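Local structure of Tae4 (Agrobacterium tumefaciens, 6IJF) at residues V52-A55 with F56-G60; M91-T94 with S95-G98. The protein is a type VI secretion effector of the Tae4 family, which probably acts as an amidase that cuts peptidoglycan peptide stems in rival bacteria. All coordinates share one frame; numbering follows the deposited sequence.

Contact 1 (V52-A55 with F56-G60); sequences VSIA and FVKSG
The F56 ring meets V52 at its edge: methyl CG1 of V52 lies in the ring plane, 3.8 Å from CE2, and the carbonyl oxygen V52 O also sits at the edge, close to CD2. A chi1 of 171° swings CG1 toward the carbonyl side, where it meets the ring. The two side chains run alongside each other, as expected of an i, i+4 pair on helix 48-58, whose last turns and C-terminal cap make up this contact. The helix begins at C48, which with H132 and D134 has the geometry of a Cys-His-Asp triad, probably the active site of this papain-like amidase; V52 lies near it without touching. L9 of helix 6-11 also packs against F56.

Three successive i+4 bonds hold the backbone. V57 N reaches S53 O at 2.9 Å in an almost straight bond (178° at the hydrogen), flanked by F56 N to V52 O and K58 N to I54 O. The regular pattern then weakens: S59 N has just weak bonds, to A55 O and to F56 O. The helix ends in a Schellman motif, with I61 N paired to F56 O, G60 N paired to V57 O, and G60 at positive phi as the C-prime residue.

Elsewhere on the helix the extended K58 chain runs alongside I54, its CE against the one methyl I54 CG2 at 3.7 Å, while NZ goes on to a salt bridge with E32. S53 OG is bonded both to A49 O, one turn earlier, and to E81 N, beyond strand 79-80. At the helix end the S59 hydroxyl folds beside its own backbone N (chi1 -53°) and has both N12 OD1 and A55 O within reach of its single proton, with S59 OG 2.7 Å from A55 O.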
ATOM      1  N   VAL C  52      -0.734 -16.940 -19.087  1.00 37.85           N
ATOM      2  CA  VAL C  52       0.378 -17.935 -19.042  1.00 35.16           C
ATOM      3  C   VAL C  52       0.315 -18.859 -20.275  1.00 36.71           C
ATOM      4  O   VAL C  52       1.405 -19.125 -20.869  1.00 38.48           O
ATOM      5  CB  VAL C  52       0.424 -18.706 -17.712  1.00 37.67           C
ATOM      6  CG1 VAL C  52       1.429 -19.859 -17.794  1.00 34.62           C
ATOM      7  CG2 VAL C  52       0.772 -17.779 -16.547  1.00 34.41           C
ATOM      8  N   SER C  53      -0.869 -19.304 -20.688  1.00 37.31           N
ATOM      9  CA  SER C  53      -1.052 -20.114 -21.939  1.00 39.95           C
ATOM     10  C   SER C  53      -0.417 -19.394 -23.133  1.00 35.66           C
ATOM     11  O   SER C  53       0.404 -20.000 -23.842  1.00 38.16           O
ATOM     12  CB  SER C  53      -2.506 -20.392 -22.225  1.00 38.89           C
ATOM     13  OG  SER C  53      -3.116 -21.141 -21.210  1.00 38.73           O
ATOM     14  N   ILE C  54      -0.696 -18.102 -23.298  1.00 41.48           N
ATOM     15  CA  ILE C  54      -0.205 -17.294 -24.460  1.00 37.82           C
ATOM     16  C   ILE C  54       1.321 -17.222 -24.432  1.00 40.03           C
ATOM     17  O   ILE C  54       1.949 -17.405 -25.505  1.00 38.87           O
ATOM     18  CB  ILE C  54      -0.868 -15.915 -24.462  1.00 42.26           C
ATOM     19  CG1 ILE C  54      -2.325 -16.059 -24.879  1.00 41.88           C
ATOM     20  CG2 ILE C  54      -0.110 -14.946 -25.350  1.00 46.32           C
ATOM     21  CD1 ILE C  54      -3.189 -14.885 -24.548  1.00 48.46           C
ATOM     22  N   ALA C  55       1.911 -17.004 -23.256  1.00 38.24           N
ATOM     23  CA  ALA C  55       3.376 -16.970 -23.102  1.00 38.36           C
ATOM     24  C   ALA C  55       3.987 -18.272 -23.665  1.00 36.90           C
ATOM     25  O   ALA C  55       4.998 -18.196 -24.425  1.00 36.78           O
ATOM     26  CB  ALA C  55       3.754 -16.734 -21.665  1.00 40.01           C
ATOM     27  N   PHE C  56       3.410 -19.421 -23.319  1.00 39.20           N
ATOM     28  CA  PHE C  56       3.912 -20.756 -23.771  1.00 39.94           C
ATOM     29  C   PHE C  56       3.715 -20.901 -25.293  1.00 40.25           C
ATOM     30  O   PHE C  56       4.708 -21.163 -26.008  1.00 39.95           O
ATOM     31  CB  PHE C  56       3.263 -21.892 -22.974  1.00 42.43           C
ATOM     32  CG  PHE C  56       3.994 -22.194 -21.683  1.00 39.65           C
ATOM     33  CD1 PHE C  56       5.134 -22.965 -21.692  1.00 43.46           C
ATOM     34  CD2 PHE C  56       3.607 -21.621 -20.485  1.00 43.75           C
ATOM     35  CE1 PHE C  56       5.841 -23.231 -20.521  1.00 41.51           C
ATOM     36  CE2 PHE C  56       4.308 -21.872 -19.314  1.00 45.87           C
ATOM     37  CZ  PHE C  56       5.413 -22.699 -19.334  1.00 40.65           C
ATOM     38  N   VAL C  57       2.497 -20.691 -25.768  1.00 43.15           N
ATOM     39  CA  VAL C  57       2.164 -20.791 -27.219  1.00 47.45           C
ATOM     40  C   VAL C  57       3.134 -19.937 -28.029  1.00 47.87           C
ATOM     41  O   VAL C  57       3.730 -20.463 -28.955  1.00 43.35           O
ATOM     42  CB  VAL C  57       0.719 -20.364 -27.481  1.00 44.58           C
ATOM     43  CG1 VAL C  57       0.472 -20.152 -28.965  1.00 45.65           C
ATOM     44  CG2 VAL C  57      -0.242 -21.371 -26.902  1.00 42.74           C
ATOM     45  N   LYS C  58       3.331 -18.671 -27.663  1.00 41.06           N
ATOM     46  CA  LYS C  58       4.187 -17.752 -28.471  1.00 42.71           C
ATOM     47  C   LYS C  58       5.648 -18.183 -28.370  1.00 43.53           C
ATOM     48  O   LYS C  58       6.451 -17.771 -29.242  1.00 44.86           O
ATOM     49  CB  LYS C  58       4.009 -16.305 -28.022  1.00 39.59           C
ATOM     50  CG  LYS C  58       2.688 -15.713 -28.466  1.00 40.51           C
ATOM     51  CD  LYS C  58       2.656 -14.236 -28.225  1.00 45.03           C
ATOM     52  CE  LYS C  58       1.302 -13.662 -28.556  1.00 44.48           C
ATOM     53  NZ  LYS C  58       1.339 -12.191 -28.453  1.00 47.77           N
ATOM     54  N   SER C  59       5.995 -18.990 -27.364  1.00 39.13           N
ATOM     55  CA  SER C  59       7.371 -19.523 -27.201  1.00 43.93           C
ATOM     56  C   SER C  59       7.469 -20.884 -27.911  1.00 44.69           C
ATOM     57  O   SER C  59       8.485 -21.532 -27.750  1.00 46.75           O
ATOM     58  CB  SER C  59       7.782 -19.603 -25.744  1.00 41.86           C
ATOM     59  OG  SER C  59       7.606 -18.350 -25.097  1.00 43.57           O
ATOM     60  N   GLY C  60       6.431 -21.301 -28.637  1.00 43.83           N
ATOM     61  CA  GLY C  60       6.451 -22.526 -29.467  1.00 53.34           C
ATOM     62  C   GLY C  60       6.049 -23.763 -28.681  1.00 55.00           C
ATOM     63  O   GLY C  60       6.351 -24.869 -29.128  1.00 55.33           O
TER

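Contact 2 (M91-T94 with S95-G98); sequences MKRT and SYLG. With SO4 (sulfate ion), chain F.
S95 and R93 meet around a sulfate ion, probably taken from the crystallisation liquor. S95 N donates to sulfate O2 at 3.1 Å, and S95 OG is hydrogen-bonded to sulfate O3, the oxygen that also receives both R93 NE and R93 NH1, the latter at 2.9 Å. The anion lies at the edge of the guanidinium, in its plane, and the bend in the arginine chain at chi3 (54°) helps turn NE and NH1 toward it.

Y96 comes next, lying alongside R93. Its CE2 sits over one face of the guanidinium, toward the rim and 3.7 Å from R93 NH2, which in turn is at the edge of the phenol ring; the two planes stand 75° apart, so this is no flat stack. R93 NH2 bonds onward to V64 O, and Y96 OH to N62 O and V64 N.

The backbone here makes a type I beta turn from R93 to Y96, closed by Y96 N to R93 O at 2.9 Å, just beyond the end of helix 84-92. L97 N then bonds to M91 O at 2.8 Å, while L97 CD2 rests on M91 SD at 3.8 Å, near W159 of strand 155-160. At G98, which has positive phi, N reaches R93 O at 3.0 Å from the face of that carbonyl opposite to Y96 N.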
ATOM      1  N   MET C  91       0.801 -28.293 -16.184  1.00 38.37           N
ATOM      2  CA  MET C  91       2.218 -27.882 -16.063  1.00 36.27           C
ATOM      3  C   MET C  91       2.978 -28.940 -15.266  1.00 38.65           C
ATOM      4  O   MET C  91       4.212 -29.063 -15.503  1.00 46.57           O
ATOM      5  CB  MET C  91       2.351 -26.524 -15.355  1.00 40.94           C
ATOM      6  CG  MET C  91       2.054 -25.308 -16.273  1.00 46.28           C
ATOM      7  SD  MET C  91       3.193 -25.275 -17.659  1.00 50.12           S
ATOM      8  CE  MET C  91       2.131 -24.661 -18.974  1.00 48.43           C
ATOM      9  N   LYS C  92       2.278 -29.632 -14.354  1.00 41.86           N
ATOM     10  CA  LYS C  92       2.856 -30.645 -13.419  1.00 47.57           C
ATOM     11  C   LYS C  92       3.266 -31.901 -14.188  1.00 46.27           C
ATOM     12  O   LYS C  92       4.105 -32.641 -13.672  1.00 51.54           O
ATOM     13  CB  LYS C  92       1.832 -31.048 -12.348  1.00 49.75           C
ATOM     14  CG  LYS C  92       2.325 -31.079 -10.926  1.00 61.27           C
ATOM     15  CD  LYS C  92       1.185 -31.245  -9.921  1.00 69.60           C
ATOM     16  CE  LYS C  92       1.638 -31.856  -8.611  1.00 80.59           C
ATOM     17  NZ  LYS C  92       0.515 -32.004  -7.656  1.00 81.40           N
ATOM     18  N   ARG C  93       2.692 -32.141 -15.373  1.00 49.31           N
ATOM     19  CA  ARG C  93       2.990 -33.356 -16.175  1.00 45.86           C
ATOM     20  C   ARG C  93       4.461 -33.356 -16.558  1.00 50.25           C
ATOM     21  O   ARG C  93       5.022 -32.274 -16.789  1.00 46.22           O
ATOM     22  CB  ARG C  93       2.080 -33.462 -17.392  1.00 47.43           C
ATOM     23  CG  ARG C  93       0.629 -33.648 -16.963  1.00 47.48           C
ATOM     24  CD  ARG C  93      -0.302 -33.218 -18.075  1.00 49.60           C
ATOM     25  NE  ARG C  93       0.019 -33.902 -19.316  1.00 54.97           N
ATOM     26  CZ  ARG C  93      -0.402 -33.536 -20.533  1.00 68.34           C
ATOM     27  NH1 ARG C  93       0.015 -34.209 -21.593  1.00 58.43           N
ATOM     28  NH2 ARG C  93      -1.197 -32.490 -20.687  1.00 71.97           N
ATOM     29  N   THR C  94       5.046 -34.549 -16.623  1.00 55.55           N
ATOM     30  CA  THR C  94       6.478 -34.772 -16.942  1.00 60.43           C
ATOM     31  C   THR C  94       6.746 -34.208 -18.353  1.00 48.54           C
ATOM     32  O   THR C  94       7.890 -33.784 -18.623  1.00 56.15           O
ATOM     33  CB  THR C  94       6.858 -36.254 -16.762  1.00 67.93           C
ATOM     34  OG1 THR C  94       5.844 -37.095 -17.317  1.00 77.13           O
ATOM     35  CG2 THR C  94       7.017 -36.641 -15.312  1.00 69.83           C
ATOM     36  N   SER C  95       5.753 -34.195 -19.249  1.00 55.19           N
ATOM     37  CA  SER C  95       5.969 -33.663 -20.623  1.00 54.16           C
ATOM     38  C   SER C  95       5.964 -32.133 -20.616  1.00 56.26           C
ATOM     39  O   SER C  95       6.338 -31.558 -21.654  1.00 56.20           O
ATOM     40  CB  SER C  95       4.982 -34.202 -21.638  1.00 60.93           C
ATOM     41  OG  SER C  95       3.664 -33.936 -21.220  1.00 58.52           O
ATOM     42  N   TYR C  96       5.441 -31.463 -19.579  1.00 53.40           N
ATOM     43  CA  TYR C  96       5.544 -29.987 -19.467  1.00 49.28           C
ATOM     44  C   TYR C  96       6.691 -29.658 -18.505  1.00 55.54           C
ATOM     45  O   TYR C  96       7.853 -29.826 -18.916  1.00 48.55           O
ATOM     46  CB  TYR C  96       4.175 -29.378 -19.145  1.00 48.60           C
ATOM     47  CG  TYR C  96       3.283 -29.280 -20.353  1.00 50.92           C
ATOM     48  CD1 TYR C  96       3.428 -28.237 -21.255  1.00 42.94           C
ATOM     49  CD2 TYR C  96       2.326 -30.244 -20.614  1.00 48.49           C
ATOM     50  CE1 TYR C  96       2.615 -28.142 -22.376  1.00 50.38           C
ATOM     51  CE2 TYR C  96       1.525 -30.176 -21.746  1.00 54.04           C
ATOM     52  CZ  TYR C  96       1.660 -29.113 -22.621  1.00 45.89           C
ATOM     53  OH  TYR C  96       0.869 -29.008 -23.722  1.00 48.64           O
ATOM     54  N   LEU C  97       6.395 -29.210 -17.277  1.00 46.40           N
ATOM     55  CA  LEU C  97       7.433 -28.706 -16.343  1.00 48.17           C
ATOM     56  C   LEU C  97       7.801 -29.758 -15.292  1.00 51.05           C
ATOM     57  O   LEU C  97       8.863 -29.574 -14.644  1.00 49.63           O
ATOM     58  CB  LEU C  97       6.907 -27.427 -15.698  1.00 51.88           C
ATOM     59  CG  LEU C  97       7.321 -26.088 -16.302  1.00 56.94           C
ATOM     60  CD1 LEU C  97       7.353 -26.122 -17.810  1.00 56.86           C
ATOM     61  CD2 LEU C  97       6.433 -24.962 -15.778  1.00 53.15           C
ATOM     62  N   GLY C  98       6.962 -30.778 -15.116  1.00 46.96           N
ATOM     63  CA  GLY C  98       7.179 -31.819 -14.095  1.00 51.38           C
ATOM     64  C   GLY C  98       6.802 -31.343 -12.696  1.00 47.32           C
ATOM     65  O   GLY C  98       6.016 -30.366 -12.591  1.00 42.05           O
TER
HETATM   66  S   SO4 F 301       2.369 -36.975 -19.386  1.00 80.21           S
HETATM   67  O1  SO4 F 301       2.524 -38.327 -19.849  1.00 90.50           O
HETATM   68  O2  SO4 F 301       3.653 -36.460 -18.983  1.00 97.46           O
HETATM   69  O3  SO4 F 301       1.829 -36.159 -20.454  1.00 75.02           O
HETATM   70  O4  SO4 F 301       1.494 -36.960 -18.239  1.00 87.69           O

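Following the chain from the N terminus, helix 48-58 comes first, and contact 1 closes its last turns and the cap at G60. The chain then passes through strands 68-69 and 79-80 into helix 84-92, and contact 2 closes the turn that leaves this helix on the way to strand 101-103. The two contacts are local and in series, neither nesting nor crossing, with centres about 15 Å apart. They nevertheless touch: F56 CE2 packs on M91 CE at 3.6 Å, and F56 CZ approaches L97 CD1. That packing joins the C-terminal ends of the two helices, and strand 155-160 of the five-stranded sheet lies beyond.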